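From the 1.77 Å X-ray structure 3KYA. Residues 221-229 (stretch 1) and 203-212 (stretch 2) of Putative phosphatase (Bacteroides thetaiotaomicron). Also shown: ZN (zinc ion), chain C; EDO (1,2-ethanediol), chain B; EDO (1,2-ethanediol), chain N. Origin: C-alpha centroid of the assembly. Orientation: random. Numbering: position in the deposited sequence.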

# COMPACT_ATOMS: atom_id res chain seq x y z
N PRO A 221 37.25 1.56 26.38
CA PRO A 221 37.21 1.79 24.94
C PRO A 221 35.83 1.60 24.29
O PRO A 221 35.06 0.71 24.67
CB PRO A 221 38.19 0.74 24.41
CG PRO A 221 39.25 0.73 25.47
CD PRO A 221 38.52 0.90 26.78
N SER A 222 35.53 2.49 23.34
CA SER A 222 34.29 2.48 22.59
C SER A 222 34.50 2.39 21.09
O SER A 222 33.82 1.61 20.43
CB SER A 222 33.49 3.74 22.89
OG SER A 222 33.11 3.77 24.24
N VAL A 223 35.41 3.21 20.55
CA VAL A 223 35.64 3.27 19.10
C VAL A 223 37.13 3.30 18.72
O VAL A 223 37.92 4.07 19.28
CB VAL A 223 34.97 4.52 18.47
CG1 VAL A 223 35.02 4.45 16.93
CG2 VAL A 223 33.51 4.72 18.98
N TYR A 224 37.49 2.46 17.75
CA TYR A 224 38.84 2.42 17.20
C TYR A 224 38.81 2.86 15.74
O TYR A 224 37.76 2.80 15.07
CB TYR A 224 39.43 1.00 17.29
CG TYR A 224 39.74 0.54 18.70
CD1 TYR A 224 38.76 0.00 19.52
CD2 TYR A 224 41.04 0.63 19.21
CE1 TYR A 224 39.05 -0.43 20.81
CE2 TYR A 224 41.33 0.21 20.51
CZ TYR A 224 40.33 -0.32 21.30
OH TYR A 224 40.61 -0.74 22.59
N ILE A 225 39.98 3.27 15.25
CA ILE A 225 40.16 3.68 13.86
C ILE A 225 41.32 2.88 13.26
O ILE A 225 42.41 2.81 13.85
CB ILE A 225 40.33 5.21 13.75
CG1 ILE A 225 40.12 5.67 12.31
CG2 ILE A 225 41.71 5.69 14.32
CD1 ILE A 225 39.91 7.18 12.16
N ILE A 226 41.08 2.26 12.10
CA ILE A 226 42.05 1.39 11.42
C ILE A 226 42.41 1.95 10.05
O ILE A 226 41.55 2.13 9.20
CB ILE A 226 41.49 -0.04 11.22
CG1 ILE A 226 41.02 -0.62 12.55
CG2 ILE A 226 42.55 -0.95 10.57
CD1 ILE A 226 40.36 -1.98 12.45
N LYS A 227 43.70 2.21 9.83
CA LYS A 227 44.16 2.85 8.60
C LYS A 227 44.45 1.85 7.48
O LYS A 227 45.14 0.84 7.67
CB LYS A 227 45.41 3.67 8.88
CG LYS A 227 45.86 4.57 7.74
CD LYS A 227 47.08 5.37 8.13
CE LYS A 227 47.42 6.40 7.08
NZ LYS A 227 48.67 7.10 7.45
N ARG A 228 43.93 2.17 6.30
CA ARG A 228 44.14 1.37 5.11
C ARG A 228 45.63 1.28 4.80
O ARG A 228 46.37 2.27 4.90
CB ARG A 228 43.35 1.99 3.94
CG ARG A 228 43.22 1.11 2.69
CD ARG A 228 42.46 1.84 1.57
NE ARG A 228 41.04 2.11 1.85
CZ ARG A 228 40.02 1.30 1.53
NH1 ARG A 228 40.22 0.12 0.95
NH2 ARG A 228 38.78 1.67 1.82
N ASN A 229 46.08 0.08 4.44
CA ASN A 229 47.47 -0.16 4.06
C ASN A 229 47.78 0.47 2.71
O ASN A 229 46.86 0.81 1.94
CB ASN A 229 47.78 -1.66 4.00
CG ASN A 229 47.69 -2.34 5.36
OD1 ASN A 229 48.16 -1.82 6.37
ND2 ASN A 229 47.09 -3.53 5.38
ZN ZN C . 46.66 9.14 3.04
C1 EDO B . 24.58 -3.90 25.95
O1 EDO B . 25.29 -4.68 24.97
C2 EDO B . 25.55 -3.14 26.84
O2 EDO B . 26.09 -2.00 26.16
C1 EDO N . 46.90 5.71 0.39
O1 EDO N . 46.61 4.91 -0.75
C2 EDO N . 46.56 4.95 1.66
O2 EDO N . 45.75 3.80 1.36
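Stretch 2, residues 203-212: EAEYMIVAID

Stretch 2 lies alongside stretch 1 as a neighbouring antiparallel strand, and the centre of the contact is apolar on both faces of the resulting sheet. On the face that carries Val-223, Ile-225, Ile-208 and Tyr-206, CG1 of Val-223 packs 3.4 Å from CG2 of Ile-208. Ile-225, extended with both chi angles t, brings its CG1 to 3.5 Å from CB of Tyr-206 and to 4.2 Å from CG1 of Ile-208, so that CG1 packs against two side chains of stretch 2. The other face carries Tyr-224, Ile-226, Val-209 and Met-207, the last modelled as selenomethionine. Here CD1 of Ile-226 reaches CG2 of Val-209 at 4.0 Å, whereas its CB lies 4.3 Å from CB of Met-207, whose side chain then leads away from stretch 1.

Between these two layers of side chains, strand 206-211 runs against strand 221-227 with 157° between their N-to-C directions and a closest approach of the axes of 4.5 Å. Phi and psi stay in the extended region through residues 206-211, and the pairing alternates as an antiparallel ladder requires. Tyr-224 with Val-209 and Ile-226 with Met-207 are hydrogen-bonded pairs: N of Tyr-224 donates to O of Val-209 and N of Val-209 to O of Tyr-224, both at 2.9 Å, while N of Ile-226 meets O of Met-207 at 2.8 Å and N of Met-207 meets O of Ile-226 at 2.9 Å. Between and beyond them, the non-hydrogen-bonded pairs Val-223 with Ala-210, Ile-225 with Ile-208 and Lys-227 with Tyr-206 draw their CA atoms to 4.5, 4.6 and 4.7 Å, respectively.

Towards the C-terminal end of stretch 2, N of Ile-211 donates to O of Ser-222 at 2.9 Å. CA-to-CB of Ile-211 points sideways, but the end of the side chain comes nearer, placing CD1 3.5 Å from CE1 at the edge of the Tyr-224 ring and 4.1 Å from CB of Pro-221. The O of a water lies 2.7 Å from O of Ile-211 and 2.8 Å from O of Pro-221, hydrogen-bonded to both and so bridging the two backbones.

The opposite end is polar. N of Arg-228 donates to O of Glu-205 at 2.8 Å, continuing the ladder just past the strands, and the guanidinium clasps the carbonyl of Ala-204, with NE and NH2 hydrogen-bonded to its O at 3.1 and 2.9 Å. Lys-227 extends with all four chi angles t, its CE 3.5 Å from OH of Tyr-206 and 3.3 Å from OE2 of Glu-205. That same OE2 binds the zinc ion ZN at 2.3 Å.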

# COMPACT_ATOMS: atom_id res chain seq x y z
N GLU A 203 39.04 9.67 1.20
CA GLU A 203 37.77 8.94 1.30
C GLU A 203 38.01 7.50 1.70
O GLU A 203 38.76 6.80 1.04
CB GLU A 203 37.05 8.98 -0.05
CG GLU A 203 35.65 8.35 -0.06
CD GLU A 203 34.59 9.19 0.62
OE1 GLU A 203 34.78 10.42 0.76
OE2 GLU A 203 33.53 8.63 0.98
N ALA A 204 37.37 7.07 2.79
CA ALA A 204 37.47 5.68 3.30
C ALA A 204 38.89 5.18 3.55
O ALA A 204 39.17 3.99 3.43
CB ALA A 204 36.70 4.71 2.38
N GLU A 205 39.79 6.09 3.93
CA GLU A 205 41.15 5.73 4.27
C GLU A 205 41.14 5.04 5.64
O GLU A 205 42.07 4.30 5.98
CB GLU A 205 42.06 6.97 4.29
CG GLU A 205 43.53 6.63 4.53
CD GLU A 205 44.50 7.81 4.38
OE1 GLU A 205 44.06 8.98 4.20
OE2 GLU A 205 45.73 7.55 4.45
N TYR A 206 40.08 5.28 6.43
CA TYR A 206 39.95 4.69 7.75
C TYR A 206 38.64 3.94 7.98
O TYR A 206 37.55 4.46 7.69
CB TYR A 206 40.07 5.79 8.82
CG TYR A 206 41.40 6.53 8.76
CD1 TYR A 206 41.58 7.60 7.89
CD2 TYR A 206 42.47 6.13 9.55
CE1 TYR A 206 42.80 8.26 7.82
CE2 TYR A 206 43.69 6.79 9.48
CZ TYR A 206 43.85 7.86 8.62
OH TYR A 206 45.06 8.52 8.55
N MSE A 207 38.78 2.73 8.52
CA MSE A 207 37.66 1.92 8.98
C MSE A 207 37.48 2.30 10.44
O MSE A 207 38.45 2.33 11.19
CB MSE A 207 37.98 0.43 8.85
CG MSE A 207 36.82 -0.49 9.29
SE MSE A 207 37.28 -2.38 9.30
CE MSE A 207 37.32 -2.80 7.38
N ILE A 208 36.24 2.61 10.82
CA ILE A 208 35.90 3.04 12.18
C ILE A 208 35.07 1.92 12.80
O ILE A 208 34.00 1.58 12.29
CB ILE A 208 35.14 4.38 12.15
CG1 ILE A 208 36.02 5.48 11.52
CG2 ILE A 208 34.70 4.79 13.56
CD1 ILE A 208 35.28 6.71 11.01
N VAL A 209 35.58 1.34 13.88
CA VAL A 209 35.00 0.17 14.51
C VAL A 209 34.56 0.40 15.95
O VAL A 209 35.37 0.78 16.80
CB VAL A 209 36.02 -0.99 14.52
CG1 VAL A 209 35.45 -2.22 15.21
CG2 VAL A 209 36.47 -1.31 13.10
N ALA A 210 33.27 0.16 16.21
CA ALA A 210 32.68 0.30 17.54
C ALA A 210 32.66 -1.04 18.28
O ALA A 210 32.35 -2.09 17.69
CB ALA A 210 31.23 0.90 17.46
N ILE A 211 33.00 -1.02 19.58
CA ILE A 211 33.01 -2.23 20.40
C ILE A 211 32.21 -1.99 21.69
O ILE A 211 32.05 -0.85 22.10
CB ILE A 211 34.45 -2.70 20.74
CG1 ILE A 211 35.15 -1.72 21.69
CG2 ILE A 211 35.25 -2.91 19.45
CD1 ILE A 211 36.45 -2.24 22.24
N ASP A 212 31.73 -3.07 22.31
CA ASP A 212 30.83 -3.02 23.49
C ASP A 212 31.60 -3.55 24.70
O ASP A 212 31.73 -4.76 24.89
CB ASP A 212 29.59 -3.87 23.20
CG ASP A 212 28.39 -3.53 24.09
OD1 ASP A 212 28.59 -3.05 25.23
OD2 ASP A 212 27.24 -3.75 23.63
O HOH W 1 32.29 0.27 24.55